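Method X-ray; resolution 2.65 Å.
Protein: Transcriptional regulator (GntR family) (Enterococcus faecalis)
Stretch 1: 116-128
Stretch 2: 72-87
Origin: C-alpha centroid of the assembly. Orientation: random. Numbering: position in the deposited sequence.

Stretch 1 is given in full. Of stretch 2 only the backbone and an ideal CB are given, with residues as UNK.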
# COMPACT_ATOMS: atom_id res chain seq x y z
N ARG B 116 -14.38 -13.97 -8.16
CA ARG B 116 -15.17 -14.88 -7.39
C ARG B 116 -16.04 -14.05 -6.49
O ARG B 116 -15.57 -13.16 -5.80
CB ARG B 116 -14.27 -15.72 -6.50
CG ARG B 116 -13.31 -16.68 -7.22
CD ARG B 116 -13.02 -17.74 -6.28
NE ARG B 116 -11.68 -18.31 -6.35
CZ ARG B 116 -11.36 -19.36 -7.09
NH1 ARG B 116 -12.27 -19.95 -7.94
NH2 ARG B 116 -10.12 -19.81 -7.02
N GLN B 117 -17.30 -14.43 -6.40
CA GLN B 117 -18.27 -13.66 -5.66
C GLN B 117 -19.23 -14.53 -4.87
O GLN B 117 -19.67 -15.54 -5.37
CB GLN B 117 -19.03 -12.89 -6.68
CG GLN B 117 -20.45 -12.61 -6.35
CD GLN B 117 -21.03 -11.60 -7.36
OE1 GLN B 117 -20.36 -10.66 -7.82
NE2 GLN B 117 -22.26 -11.85 -7.73
N VAL B 118 -19.53 -14.14 -3.63
CA VAL B 118 -20.66 -14.65 -2.86
C VAL B 118 -21.71 -13.56 -2.64
O VAL B 118 -21.35 -12.44 -2.31
CB VAL B 118 -20.26 -15.16 -1.49
CG1 VAL B 118 -21.48 -15.73 -0.79
CG2 VAL B 118 -19.20 -16.19 -1.62
N SER B 119 -22.98 -13.89 -2.80
CA SER B 119 -24.05 -12.93 -2.63
C SER B 119 -24.99 -13.45 -1.59
O SER B 119 -25.20 -14.67 -1.46
CB SER B 119 -24.84 -12.74 -3.92
OG SER B 119 -24.00 -12.33 -4.97
N TYR B 120 -25.60 -12.52 -0.85
CA TYR B 120 -26.38 -12.88 0.31
C TYR B 120 -27.77 -12.26 0.30
O TYR B 120 -27.98 -11.20 -0.28
CB TYR B 120 -25.66 -12.40 1.57
CG TYR B 120 -24.27 -12.92 1.72
CD1 TYR B 120 -24.01 -14.02 2.52
CD2 TYR B 120 -23.22 -12.33 1.06
CE1 TYR B 120 -22.72 -14.51 2.67
CE2 TYR B 120 -21.94 -12.81 1.18
CZ TYR B 120 -21.69 -13.89 1.99
OH TYR B 120 -20.42 -14.37 2.12
N PHE B 121 -28.71 -12.88 0.99
CA PHE B 121 -29.96 -12.19 1.26
C PHE B 121 -29.76 -11.12 2.34
O PHE B 121 -28.84 -11.21 3.19
CB PHE B 121 -31.07 -13.18 1.65
CG PHE B 121 -31.56 -14.01 0.49
CD1 PHE B 121 -31.72 -13.44 -0.78
CD2 PHE B 121 -31.86 -15.34 0.66
CE1 PHE B 121 -32.20 -14.20 -1.86
CE2 PHE B 121 -32.33 -16.11 -0.41
CZ PHE B 121 -32.51 -15.54 -1.67
N GLU B 122 -30.64 -10.12 2.33
CA GLU B 122 -30.71 -9.16 3.43
C GLU B 122 -30.71 -9.87 4.76
O GLU B 122 -30.31 -9.28 5.73
CB GLU B 122 -31.91 -8.22 3.29
CG GLU B 122 -31.72 -7.30 2.09
CD GLU B 122 -32.68 -6.12 2.04
OE1 GLU B 122 -33.78 -6.23 2.63
OE2 GLU B 122 -32.33 -5.10 1.37
N ASN B 123 -31.12 -11.13 4.84
CA ASN B 123 -31.07 -11.79 6.13
C ASN B 123 -29.78 -12.54 6.41
O ASN B 123 -29.72 -13.35 7.35
CB ASN B 123 -32.29 -12.68 6.33
CG ASN B 123 -32.28 -13.93 5.44
OD1 ASN B 123 -31.23 -14.52 5.15
ND2 ASN B 123 -33.48 -14.35 5.04
N GLY B 124 -28.74 -12.30 5.60
CA GLY B 124 -27.43 -12.96 5.80
C GLY B 124 -27.18 -14.32 5.14
O GLY B 124 -26.07 -14.81 5.17
N LEU B 125 -28.21 -14.92 4.55
CA LEU B 125 -28.11 -16.27 3.90
C LEU B 125 -27.46 -16.17 2.51
O LEU B 125 -27.95 -15.42 1.65
CB LEU B 125 -29.50 -16.87 3.71
CG LEU B 125 -29.63 -18.29 3.14
CD1 LEU B 125 -29.18 -19.31 4.16
CD2 LEU B 125 -31.10 -18.57 2.63
N PRO B 126 -26.35 -16.90 2.29
CA PRO B 126 -25.77 -17.03 0.95
C PRO B 126 -26.75 -17.61 -0.05
O PRO B 126 -27.48 -18.56 0.27
CB PRO B 126 -24.63 -18.01 1.14
CG PRO B 126 -24.34 -18.02 2.62
CD PRO B 126 -25.58 -17.62 3.32
N PHE B 127 -26.75 -17.09 -1.27
CA PHE B 127 -27.54 -17.71 -2.28
C PHE B 127 -26.79 -17.93 -3.59
O PHE B 127 -27.37 -18.43 -4.54
CB PHE B 127 -28.84 -16.93 -2.48
CG PHE B 127 -28.67 -15.62 -3.16
CD1 PHE B 127 -28.67 -15.54 -4.54
CD2 PHE B 127 -28.53 -14.45 -2.42
CE1 PHE B 127 -28.52 -14.32 -5.18
CE2 PHE B 127 -28.38 -13.23 -3.05
CZ PHE B 127 -28.37 -13.15 -4.44
N GLU B 128 -25.51 -17.65 -3.64
CA GLU B 128 -24.81 -17.65 -4.89
C GLU B 128 -23.32 -17.76 -4.61
O GLU B 128 -22.80 -17.03 -3.75
CB GLU B 128 -25.10 -16.32 -5.55
CG GLU B 128 -25.22 -16.40 -6.98
CD GLU B 128 -25.40 -15.03 -7.69
OE1 GLU B 128 -24.93 -13.93 -7.19
OE2 GLU B 128 -25.99 -15.11 -8.81
N UNK B 72 -32.38 -14.62 -12.95
CA UNK B 72 -32.12 -15.19 -11.64
C UNK B 72 -32.49 -14.22 -10.54
O UNK B 72 -33.26 -14.54 -9.63
CB UNK B 72 -30.65 -15.59 -11.51
N UNK B 73 -31.96 -13.01 -10.65
CA UNK B 73 -32.18 -12.01 -9.63
C UNK B 73 -33.65 -11.61 -9.56
O UNK B 73 -34.27 -11.73 -8.49
CB UNK B 73 -31.31 -10.78 -9.90
N UNK B 74 -34.20 -11.18 -10.71
CA UNK B 74 -35.65 -10.97 -10.89
C UNK B 74 -36.46 -12.09 -10.24
O UNK B 74 -37.29 -11.87 -9.36
CB UNK B 74 -36.00 -10.88 -12.38
N UNK B 75 -36.23 -13.32 -10.69
CA UNK B 75 -37.06 -14.42 -10.26
C UNK B 75 -36.98 -14.58 -8.78
O UNK B 75 -37.97 -14.86 -8.14
CB UNK B 75 -36.66 -15.72 -10.96
N UNK B 76 -35.79 -14.40 -8.24
CA UNK B 76 -35.52 -14.66 -6.83
C UNK B 76 -36.35 -13.75 -5.93
O UNK B 76 -37.03 -14.20 -4.99
CB UNK B 76 -34.03 -14.48 -6.53
N UNK B 77 -36.29 -12.46 -6.26
CA UNK B 77 -37.03 -11.41 -5.57
C UNK B 77 -38.52 -11.43 -5.88
O UNK B 77 -39.31 -11.36 -4.95
CB UNK B 77 -36.45 -10.04 -5.94
N UNK B 78 -38.92 -11.55 -7.14
CA UNK B 78 -40.35 -11.79 -7.43
C UNK B 78 -40.96 -12.97 -6.63
O UNK B 78 -42.15 -12.97 -6.39
CB UNK B 78 -40.52 -12.06 -8.93
N UNK B 79 -40.17 -13.95 -6.21
CA UNK B 79 -40.75 -15.18 -5.66
C UNK B 79 -40.37 -15.52 -4.23
O UNK B 79 -41.24 -15.84 -3.44
CB UNK B 79 -40.35 -16.36 -6.55
N UNK B 80 -39.07 -15.46 -3.90
CA UNK B 80 -38.57 -16.18 -2.71
C UNK B 80 -39.07 -15.61 -1.39
O UNK B 80 -38.98 -16.28 -0.33
CB UNK B 80 -37.04 -16.17 -2.70
N UNK B 81 -39.61 -14.38 -1.47
CA UNK B 81 -39.93 -13.58 -0.30
C UNK B 81 -38.62 -13.39 0.45
O UNK B 81 -38.42 -13.94 1.54
CB UNK B 81 -41.00 -14.24 0.57
N UNK B 82 -37.69 -12.70 -0.19
CA UNK B 82 -36.42 -12.32 0.40
C UNK B 82 -35.90 -11.21 -0.48
O UNK B 82 -36.29 -11.08 -1.65
CB UNK B 82 -35.44 -13.49 0.50
N UNK B 83 -34.98 -10.43 0.07
CA UNK B 83 -34.35 -9.38 -0.69
C UNK B 83 -32.87 -9.69 -0.86
O UNK B 83 -32.20 -10.17 0.06
CB UNK B 83 -34.55 -8.02 -0.01
N UNK B 84 -32.39 -9.42 -2.06
CA UNK B 84 -30.98 -9.53 -2.35
C UNK B 84 -30.18 -8.52 -1.48
O UNK B 84 -30.33 -7.32 -1.64
CB UNK B 84 -30.73 -9.29 -3.84
N UNK B 85 -29.35 -9.03 -0.56
CA UNK B 85 -28.57 -8.17 0.35
C UNK B 85 -27.17 -7.83 -0.15
O UNK B 85 -26.97 -7.43 -1.29
CB UNK B 85 -28.45 -8.85 1.72
N UNK B 86 -26.18 -8.02 0.72
CA UNK B 86 -24.81 -7.69 0.36
C UNK B 86 -24.21 -8.67 -0.63
O UNK B 86 -24.70 -9.79 -0.80
CB UNK B 86 -23.94 -7.64 1.62
N UNK B 87 -23.13 -8.27 -1.29
CA UNK B 87 -22.31 -9.22 -2.04
C UNK B 87 -20.85 -8.85 -1.82
O UNK B 87 -20.53 -7.76 -1.36
CB UNK B 87 -22.66 -9.22 -3.53

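Stretch 2 begins as a helix from 72 to the vicinity of 80. At 72, CA-to-CB points toward stretch 1, with E128 OE2 5.4 Å from the ideal CB and the F127 ring beyond; a long apolar or a basic side chain would suit. It is F72, whose CE2 comes 3.2 Å from E128 OE2, the carboxylate lying at the ring edge, and whose CZ is 3.9 Å from F127 CD1.

Position 73 points sideways, so only a long side chain could return to the E128 carboxylate; a tyrosine, lysine or arginine could do so. Y73 donates from OH to E128 OE1 at 2.6 Å, and its CE1 packs 3.7 Å from F127 CE1.

Positions 74, 75, 78 and 79 are out of reach of stretch 1, which sets no preference there; they are K74, T75, A78 and K79. At 76 the ideal CB lies 5.0 Å from F121 CE1, facing the F121 and F127 rings, and a branched or long aliphatic fits. L76 places CD2 3.5 Å from F127 CD1 and CG 4.0 Å from F121 CZ. Position 77 points sideways and is little constrained; E77 instead accepts a hydrogen bond at OE2 from the backbone N of position 84 (3.2 Å).

At 80 the ideal CB is 4.7 Å from F121 CZ, where a small residue suffices: S80. Position 81 leaves the helix with positive phi, which favours glycine, and G81 is found.

Position 82 sets its ideal CB 3.9 Å from F121 CG, over the ring, so a flat side chain could continue across it. H82 does: its ring forms an offset stack with F121 (centroids 4.6 Å apart, planes at 16°), and its CB sits over the F121 face.

At 83 the ideal CB is only 3.3 Å from E122 OE1, and a basic residue seems natural, yet K83 leads its end away; its carbonyl O accepts from E122 N at 2.8 Å. Position 84 points away, but F127 CZ is 4.6 Å from its ideal CB, favouring an aliphatic: I84 brings CG1 to 4.1 Å from F127 CZ.

Position 85 allows no CB, which would fall 2.6 Å from E122 N. G85 lets its N donate to Y120 O at 2.6 Å.

Position 86 points sideways, with Y120 CD2 4.8 Å from its ideal CB; many polar side chains could lead outward. H86 leads its end away, and its carbonyl O accepts from Y120 N (2.9 Å). At 87, with S119 OG 3.7 Å from the ideal CB, a small residue fits: S87, paired with S119 on the same face of the sheet.

Stretch 2, residues 72-87: FYKTLEAKSGHKIGHS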
# COMPACT_ATOMS: atom_id res chain seq x y z
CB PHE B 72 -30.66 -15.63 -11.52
CG PHE B 72 -30.34 -16.28 -10.21
CD1 PHE B 72 -31.25 -17.15 -9.60
CD2 PHE B 72 -29.13 -16.02 -9.59
CE1 PHE B 72 -30.96 -17.75 -8.40
CE2 PHE B 72 -28.83 -16.63 -8.38
CZ PHE B 72 -29.75 -17.50 -7.79
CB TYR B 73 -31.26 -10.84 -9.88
CG TYR B 73 -29.81 -11.11 -9.56
CD1 TYR B 73 -29.44 -12.13 -8.68
CD2 TYR B 73 -28.80 -10.32 -10.11
CE1 TYR B 73 -28.09 -12.38 -8.35
CE2 TYR B 73 -27.44 -10.55 -9.79
CZ TYR B 73 -27.10 -11.60 -8.90
OH TYR B 73 -25.78 -11.86 -8.56
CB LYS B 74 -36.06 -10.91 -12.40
CG LYS B 74 -35.30 -9.88 -13.33
CD LYS B 74 -35.76 -8.40 -13.15
CE LYS B 74 -34.59 -7.36 -13.04
NZ LYS B 74 -34.04 -6.88 -14.36
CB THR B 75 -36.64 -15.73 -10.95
OG1 THR B 75 -36.67 -15.51 -12.38
CG2 THR B 75 -37.56 -16.92 -10.55
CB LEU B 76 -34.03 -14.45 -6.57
CG LEU B 76 -33.29 -15.38 -5.62
CD1 LEU B 76 -33.86 -16.78 -5.56
CD2 LEU B 76 -31.84 -15.40 -6.03
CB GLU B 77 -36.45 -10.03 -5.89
CG GLU B 77 -35.54 -9.50 -4.77
CD GLU B 77 -34.63 -8.37 -5.22
OE1 GLU B 77 -34.55 -8.11 -6.45
OE2 GLU B 77 -33.95 -7.77 -4.35
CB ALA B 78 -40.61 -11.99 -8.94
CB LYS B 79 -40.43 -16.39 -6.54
CG LYS B 79 -40.95 -16.27 -7.97
CD LYS B 79 -41.63 -17.58 -8.46
CE LYS B 79 -41.78 -17.61 -9.99
NZ LYS B 79 -42.83 -18.57 -10.43
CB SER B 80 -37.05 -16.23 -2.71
OG SER B 80 -36.55 -14.96 -2.99
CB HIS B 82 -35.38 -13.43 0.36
CG HIS B 82 -35.57 -14.51 1.38
ND1 HIS B 82 -35.72 -15.83 1.02
CD2 HIS B 82 -35.57 -14.47 2.73
CE1 HIS B 82 -35.85 -16.56 2.12
NE2 HIS B 82 -35.75 -15.76 3.17
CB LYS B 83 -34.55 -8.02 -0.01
CG LYS B 83 -36.01 -7.53 -0.00
CD LYS B 83 -36.54 -7.26 -1.43
CE LYS B 83 -37.98 -6.75 -1.45
NZ LYS B 83 -37.99 -5.45 -2.19
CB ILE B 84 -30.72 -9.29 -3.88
CG1 ILE B 84 -31.40 -10.43 -4.69
CG2 ILE B 84 -29.20 -9.17 -4.16
CD1 ILE B 84 -31.20 -10.35 -6.19
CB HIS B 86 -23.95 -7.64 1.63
CG HIS B 86 -24.34 -6.52 2.55
ND1 HIS B 86 -24.38 -6.66 3.93
CD2 HIS B 86 -24.75 -5.25 2.29
CE1 HIS B 86 -24.79 -5.53 4.47
NE2 HIS B 86 -25.03 -4.66 3.50
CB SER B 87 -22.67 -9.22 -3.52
OG SER B 87 -22.15 -8.05 -4.11
O HOH W 1 -33.93 -11.44 3.22
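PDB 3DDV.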